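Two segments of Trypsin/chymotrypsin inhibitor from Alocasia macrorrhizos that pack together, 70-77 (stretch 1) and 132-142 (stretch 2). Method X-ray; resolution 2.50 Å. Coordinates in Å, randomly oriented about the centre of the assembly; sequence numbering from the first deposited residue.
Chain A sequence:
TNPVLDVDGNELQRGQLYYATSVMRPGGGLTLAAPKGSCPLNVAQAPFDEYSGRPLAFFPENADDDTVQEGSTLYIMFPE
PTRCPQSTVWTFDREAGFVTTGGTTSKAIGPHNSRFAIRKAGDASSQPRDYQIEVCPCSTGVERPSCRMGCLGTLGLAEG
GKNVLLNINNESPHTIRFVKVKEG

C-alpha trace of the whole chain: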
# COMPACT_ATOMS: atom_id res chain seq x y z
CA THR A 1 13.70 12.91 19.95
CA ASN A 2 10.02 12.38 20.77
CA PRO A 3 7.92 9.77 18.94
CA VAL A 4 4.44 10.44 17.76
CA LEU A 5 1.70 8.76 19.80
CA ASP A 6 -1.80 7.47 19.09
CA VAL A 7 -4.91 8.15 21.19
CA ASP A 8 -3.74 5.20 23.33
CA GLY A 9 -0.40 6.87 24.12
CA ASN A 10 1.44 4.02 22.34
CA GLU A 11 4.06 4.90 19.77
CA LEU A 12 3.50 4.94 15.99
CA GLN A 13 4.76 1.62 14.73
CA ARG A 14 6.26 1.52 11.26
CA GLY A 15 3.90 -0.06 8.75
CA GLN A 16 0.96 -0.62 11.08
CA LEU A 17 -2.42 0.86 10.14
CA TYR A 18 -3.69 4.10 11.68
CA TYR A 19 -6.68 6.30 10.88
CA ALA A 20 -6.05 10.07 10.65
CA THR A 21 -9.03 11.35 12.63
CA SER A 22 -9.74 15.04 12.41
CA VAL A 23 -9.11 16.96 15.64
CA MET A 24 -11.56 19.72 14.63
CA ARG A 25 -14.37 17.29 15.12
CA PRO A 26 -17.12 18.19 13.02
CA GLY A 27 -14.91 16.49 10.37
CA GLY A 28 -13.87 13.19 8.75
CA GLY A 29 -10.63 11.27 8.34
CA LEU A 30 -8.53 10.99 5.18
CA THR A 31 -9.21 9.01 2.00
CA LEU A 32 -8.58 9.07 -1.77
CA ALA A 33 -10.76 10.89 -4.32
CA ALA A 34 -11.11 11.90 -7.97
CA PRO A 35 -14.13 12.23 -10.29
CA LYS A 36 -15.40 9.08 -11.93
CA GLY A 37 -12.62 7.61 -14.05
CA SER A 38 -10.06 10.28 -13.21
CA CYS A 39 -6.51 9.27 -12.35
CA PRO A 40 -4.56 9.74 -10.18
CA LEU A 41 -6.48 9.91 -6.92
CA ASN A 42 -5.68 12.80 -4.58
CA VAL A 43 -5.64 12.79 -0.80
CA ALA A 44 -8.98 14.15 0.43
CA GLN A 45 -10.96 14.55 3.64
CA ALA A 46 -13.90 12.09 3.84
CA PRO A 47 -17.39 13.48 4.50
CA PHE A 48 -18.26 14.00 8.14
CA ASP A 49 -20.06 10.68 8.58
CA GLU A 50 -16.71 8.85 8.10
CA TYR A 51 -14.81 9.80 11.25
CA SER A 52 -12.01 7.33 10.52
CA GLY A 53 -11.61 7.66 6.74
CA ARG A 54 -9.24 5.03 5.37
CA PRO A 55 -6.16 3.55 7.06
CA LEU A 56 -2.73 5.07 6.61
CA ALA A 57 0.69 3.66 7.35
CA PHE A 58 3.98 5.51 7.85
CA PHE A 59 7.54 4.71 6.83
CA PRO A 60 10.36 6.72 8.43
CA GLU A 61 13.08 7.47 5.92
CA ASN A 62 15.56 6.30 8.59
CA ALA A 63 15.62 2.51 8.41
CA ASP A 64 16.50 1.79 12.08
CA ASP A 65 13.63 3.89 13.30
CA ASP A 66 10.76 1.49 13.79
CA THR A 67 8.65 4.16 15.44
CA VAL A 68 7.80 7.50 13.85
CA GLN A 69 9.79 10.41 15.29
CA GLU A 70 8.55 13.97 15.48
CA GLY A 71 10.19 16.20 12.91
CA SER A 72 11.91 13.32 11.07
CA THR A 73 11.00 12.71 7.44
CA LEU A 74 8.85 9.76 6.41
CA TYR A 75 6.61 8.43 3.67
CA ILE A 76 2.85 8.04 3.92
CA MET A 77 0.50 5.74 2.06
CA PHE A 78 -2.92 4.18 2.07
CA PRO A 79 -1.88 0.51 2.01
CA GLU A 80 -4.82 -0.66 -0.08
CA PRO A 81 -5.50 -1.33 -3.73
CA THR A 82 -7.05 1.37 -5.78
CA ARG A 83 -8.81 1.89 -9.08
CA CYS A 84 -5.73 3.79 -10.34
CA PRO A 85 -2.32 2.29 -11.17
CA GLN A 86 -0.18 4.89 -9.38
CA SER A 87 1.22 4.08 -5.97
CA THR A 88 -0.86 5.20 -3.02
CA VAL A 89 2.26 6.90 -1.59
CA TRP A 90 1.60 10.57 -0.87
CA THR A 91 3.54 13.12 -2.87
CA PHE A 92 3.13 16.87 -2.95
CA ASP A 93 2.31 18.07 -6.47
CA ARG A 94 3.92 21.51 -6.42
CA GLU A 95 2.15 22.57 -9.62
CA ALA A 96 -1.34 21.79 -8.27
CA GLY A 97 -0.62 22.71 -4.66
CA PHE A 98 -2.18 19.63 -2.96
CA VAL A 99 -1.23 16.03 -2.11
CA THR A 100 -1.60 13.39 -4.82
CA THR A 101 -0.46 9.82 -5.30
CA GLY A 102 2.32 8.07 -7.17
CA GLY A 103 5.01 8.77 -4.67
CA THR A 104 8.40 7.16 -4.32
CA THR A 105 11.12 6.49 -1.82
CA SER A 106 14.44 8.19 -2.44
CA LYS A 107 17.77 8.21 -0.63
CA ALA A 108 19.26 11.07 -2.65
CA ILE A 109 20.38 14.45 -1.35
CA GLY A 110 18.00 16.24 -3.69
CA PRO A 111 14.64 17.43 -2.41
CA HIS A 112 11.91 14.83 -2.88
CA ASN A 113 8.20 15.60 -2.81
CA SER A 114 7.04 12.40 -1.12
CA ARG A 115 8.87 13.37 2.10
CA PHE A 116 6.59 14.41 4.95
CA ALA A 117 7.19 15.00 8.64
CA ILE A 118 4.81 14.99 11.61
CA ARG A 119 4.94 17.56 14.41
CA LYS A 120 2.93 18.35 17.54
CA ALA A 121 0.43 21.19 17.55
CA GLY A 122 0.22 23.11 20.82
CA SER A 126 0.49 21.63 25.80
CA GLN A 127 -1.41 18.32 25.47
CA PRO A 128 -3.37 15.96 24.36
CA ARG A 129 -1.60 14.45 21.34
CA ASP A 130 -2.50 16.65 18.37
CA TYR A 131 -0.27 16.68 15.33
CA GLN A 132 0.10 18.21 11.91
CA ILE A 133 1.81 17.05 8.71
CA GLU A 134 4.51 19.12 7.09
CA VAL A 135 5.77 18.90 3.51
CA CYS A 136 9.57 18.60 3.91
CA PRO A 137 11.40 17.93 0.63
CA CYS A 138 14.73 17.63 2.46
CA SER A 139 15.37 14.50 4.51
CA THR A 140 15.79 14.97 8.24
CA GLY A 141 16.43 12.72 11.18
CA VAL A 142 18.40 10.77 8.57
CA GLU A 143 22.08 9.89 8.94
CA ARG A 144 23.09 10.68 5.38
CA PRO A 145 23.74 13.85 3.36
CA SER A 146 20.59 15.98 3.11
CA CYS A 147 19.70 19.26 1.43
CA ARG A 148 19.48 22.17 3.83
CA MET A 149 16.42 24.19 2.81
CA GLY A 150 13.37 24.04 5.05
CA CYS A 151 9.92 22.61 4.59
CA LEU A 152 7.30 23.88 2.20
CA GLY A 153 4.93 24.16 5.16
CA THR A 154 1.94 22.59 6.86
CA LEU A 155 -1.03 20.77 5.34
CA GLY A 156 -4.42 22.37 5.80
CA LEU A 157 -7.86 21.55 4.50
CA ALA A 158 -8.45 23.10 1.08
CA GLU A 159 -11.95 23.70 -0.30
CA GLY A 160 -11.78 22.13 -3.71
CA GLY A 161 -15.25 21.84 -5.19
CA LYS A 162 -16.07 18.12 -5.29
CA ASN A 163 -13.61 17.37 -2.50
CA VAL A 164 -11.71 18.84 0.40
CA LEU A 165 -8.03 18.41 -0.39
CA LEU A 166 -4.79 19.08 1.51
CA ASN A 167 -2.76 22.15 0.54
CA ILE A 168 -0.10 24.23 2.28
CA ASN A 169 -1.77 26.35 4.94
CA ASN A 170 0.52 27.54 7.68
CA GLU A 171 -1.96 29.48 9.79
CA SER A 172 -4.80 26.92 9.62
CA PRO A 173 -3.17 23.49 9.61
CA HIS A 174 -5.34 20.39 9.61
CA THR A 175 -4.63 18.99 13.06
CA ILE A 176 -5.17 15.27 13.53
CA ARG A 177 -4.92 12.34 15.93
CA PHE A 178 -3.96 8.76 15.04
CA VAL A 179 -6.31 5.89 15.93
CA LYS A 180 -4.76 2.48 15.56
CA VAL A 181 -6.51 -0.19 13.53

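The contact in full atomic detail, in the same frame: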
# COMPACT_ATOMS: atom_id res chain seq x y z
N GLU A 70 8.89 12.59 15.77
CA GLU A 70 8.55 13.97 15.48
C GLU A 70 9.65 14.68 14.71
O GLU A 70 10.84 14.55 15.03
CB GLU A 70 8.31 14.69 16.80
CG GLU A 70 7.11 15.53 16.85
CD GLU A 70 6.69 15.72 18.27
OE1 GLU A 70 7.01 14.81 19.06
OE2 GLU A 70 6.07 16.76 18.59
N GLY A 71 9.26 15.44 13.69
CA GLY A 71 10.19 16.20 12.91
C GLY A 71 11.04 15.43 11.92
O GLY A 71 11.67 16.05 11.07
N SER A 72 11.09 14.10 12.00
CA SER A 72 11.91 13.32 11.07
C SER A 72 11.11 12.89 9.84
O SER A 72 9.94 12.52 9.96
CB SER A 72 12.48 12.09 11.77
OG SER A 72 13.19 12.47 12.94
N THR A 73 11.75 12.92 8.67
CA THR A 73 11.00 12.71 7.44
C THR A 73 10.56 11.26 7.30
O THR A 73 11.23 10.33 7.77
CB THR A 73 11.79 13.14 6.18
OG1 THR A 73 13.10 12.55 6.17
CG2 THR A 73 11.92 14.64 6.08
N LEU A 74 9.41 11.07 6.65
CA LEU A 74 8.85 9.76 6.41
C LEU A 74 8.03 9.78 5.13
O LEU A 74 7.75 10.84 4.56
CB LEU A 74 7.96 9.32 7.56
CG LEU A 74 7.00 10.41 7.97
CD1 LEU A 74 5.77 10.41 7.09
CD2 LEU A 74 6.59 10.22 9.42
N TYR A 75 7.58 8.60 4.74
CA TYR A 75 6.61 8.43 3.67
C TYR A 75 5.27 8.02 4.25
O TYR A 75 5.19 7.42 5.33
CB TYR A 75 7.05 7.37 2.68
CG TYR A 75 8.45 7.55 2.24
CD1 TYR A 75 8.83 8.69 1.57
CD2 TYR A 75 9.41 6.58 2.52
CE1 TYR A 75 10.14 8.87 1.17
CE2 TYR A 75 10.71 6.75 2.13
CZ TYR A 75 11.08 7.89 1.44
OH TYR A 75 12.38 8.09 1.03
N ILE A 76 4.22 8.33 3.51
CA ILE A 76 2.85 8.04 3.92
C ILE A 76 2.15 7.35 2.76
O ILE A 76 2.35 7.72 1.60
CB ILE A 76 2.08 9.32 4.32
CG1 ILE A 76 2.90 10.17 5.29
CG2 ILE A 76 0.72 8.97 4.93
CD1 ILE A 76 2.31 11.57 5.54
N MET A 77 1.31 6.37 3.09
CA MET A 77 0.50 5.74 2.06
C MET A 77 -0.79 5.20 2.64
O MET A 77 -0.93 5.06 3.86
CB MET A 77 1.30 4.64 1.35
CG MET A 77 1.83 3.50 2.23
SD MET A 77 1.92 1.93 1.33
CE MET A 77 2.98 2.38 -0.04
N GLN A 132 0.30 17.76 13.28
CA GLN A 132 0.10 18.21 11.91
C GLN A 132 1.10 17.49 11.02
O GLN A 132 2.05 16.85 11.50
CB GLN A 132 0.27 19.72 11.79
CG GLN A 132 -0.32 20.51 12.91
CD GLN A 132 0.46 21.79 13.12
OE1 GLN A 132 1.65 21.86 12.80
NE2 GLN A 132 -0.21 22.82 13.64
N ILE A 133 0.90 17.59 9.71
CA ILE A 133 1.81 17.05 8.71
C ILE A 133 2.47 18.21 7.99
O ILE A 133 1.80 19.17 7.59
CB ILE A 133 1.10 16.14 7.73
CG1 ILE A 133 0.38 15.04 8.52
CG2 ILE A 133 2.09 15.60 6.70
CD1 ILE A 133 0.09 13.81 7.71
N GLU A 134 3.78 18.12 7.82
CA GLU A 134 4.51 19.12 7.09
C GLU A 134 5.05 18.48 5.82
O GLU A 134 5.36 17.29 5.81
CB GLU A 134 5.65 19.67 7.92
CG GLU A 134 5.16 20.59 9.02
CD GLU A 134 6.16 21.68 9.33
OE1 GLU A 134 6.19 22.69 8.58
OE2 GLU A 134 6.92 21.50 10.31
N VAL A 135 5.12 19.28 4.76
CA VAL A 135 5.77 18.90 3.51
C VAL A 135 7.24 19.28 3.62
O VAL A 135 7.57 20.47 3.65
CB VAL A 135 5.10 19.60 2.33
CG1 VAL A 135 5.58 19.02 1.02
CG2 VAL A 135 3.59 19.52 2.47
N CYS A 136 8.15 18.30 3.67
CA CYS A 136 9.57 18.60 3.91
C CYS A 136 10.45 17.93 2.86
O CYS A 136 10.99 16.84 3.09
CB CYS A 136 10.00 18.17 5.31
SG CYS A 136 9.21 19.08 6.66
N PRO A 137 10.64 18.57 1.72
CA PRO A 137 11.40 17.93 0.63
C PRO A 137 12.78 17.46 1.03
O PRO A 137 13.32 16.57 0.38
CB PRO A 137 11.46 19.03 -0.43
CG PRO A 137 10.22 19.79 -0.22
CD PRO A 137 9.97 19.80 1.27
N CYS A 138 13.38 18.01 2.08
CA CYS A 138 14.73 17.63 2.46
C CYS A 138 14.68 16.64 3.61
O CYS A 138 14.05 16.91 4.64
CB CYS A 138 15.55 18.85 2.86
SG CYS A 138 15.93 19.90 1.46
N SER A 139 15.37 15.51 3.45
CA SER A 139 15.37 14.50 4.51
C SER A 139 15.87 15.11 5.81
O SER A 139 16.62 16.09 5.83
CB SER A 139 16.23 13.30 4.12
OG SER A 139 15.54 12.43 3.23
N THR A 140 15.43 14.51 6.91
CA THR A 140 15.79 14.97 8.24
C THR A 140 15.59 13.83 9.22
O THR A 140 14.80 12.91 8.98
CB THR A 140 14.98 16.20 8.63
OG1 THR A 140 15.65 16.87 9.70
CG2 THR A 140 13.61 15.81 9.07
N GLY A 141 16.31 13.90 10.34
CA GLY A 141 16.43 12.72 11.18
C GLY A 141 17.08 11.56 10.48
O GLY A 141 16.91 10.41 10.90
N VAL A 142 17.83 11.81 9.41
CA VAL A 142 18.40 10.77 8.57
C VAL A 142 19.92 10.93 8.59
O VAL A 142 20.44 12.04 8.44
CB VAL A 142 17.84 10.83 7.13
CG1 VAL A 142 18.59 11.82 6.24
CG2 VAL A 142 17.80 9.46 6.50
O HOH W 1 13.77 10.27 9.02

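What holds the two stretches together? The centre of the contact is Thr73, which has more of its surface covered by the other stretch than any other residue here, and its main partner is Thr140. Two hydrogen bonds join them. The backbone of Thr73 donates from N to O of Thr140 at 3.1 Å, with an N-H...O angle of 162°. In return, N of Thr140 donates to the side-chain oxygen OG1 of Thr73, also at 3.1 Å and with an angle of 158°. Both groups of Thr140's backbone are therefore used by one residue, but only one of the two bonds runs backbone to backbone; the other depends on a side chain.

How does the side chain of Thr73 serve both polar and apolar neighbours? Its CA-to-CB bond points toward the other stretch, and chi1 is in the p well at 51°. This places OG1 of Thr73 within reach of Thr140 N and 3.4 Å from CA of Ser139. The methyl CG2 of Thr73 packs against the loop, 3.6 Å from CG2 of Thr140, 4.1 Å from CB of Cys136 and 3.4 Å from O of Cys138.

What else gathers around Thr140? Its carbonyl is a shared acceptor. Besides the bond from Thr73, a water donates from its O to O of Thr140 at 2.8 Å and to O of Thr73 at 2.8 Å, bridging two carbonyls that cannot hydrogen-bond to each other directly. A weaker CA-H...O contact reaches the same oxygen from Ser72, with CA of Ser72 3.6 Å from O of Thr140. Next along the chain, CA of Gly141 lies 3.7 Å from OG of Ser72. Gly141 leaves room for that hydroxyl: a CB on this residue would point toward stretch 1 and fall 2.2 Å from OG of Ser72, a clash. Its positive phi of 61° by itself also favours glycine.

Does the contact extend to the strands? It does, through a single apolar pair. Ile76, in the strand of stretch 1, points its CA-to-CB bond toward stretch 2, and CD1 of Ile76 meets CD1 of Ile133 at 3.8 Å, a van der Waals distance. The CA-to-CB bond of Ile133 points sideways to stretch 1, but the end of its side chain comes nearer. Both residues are buried, so the pair keeps hydrocarbon away from water. The strands touch here through side-chain tips, without a hydrogen bond between their backbones, and the hydrogen bonds remain at Thr73 and Thr140.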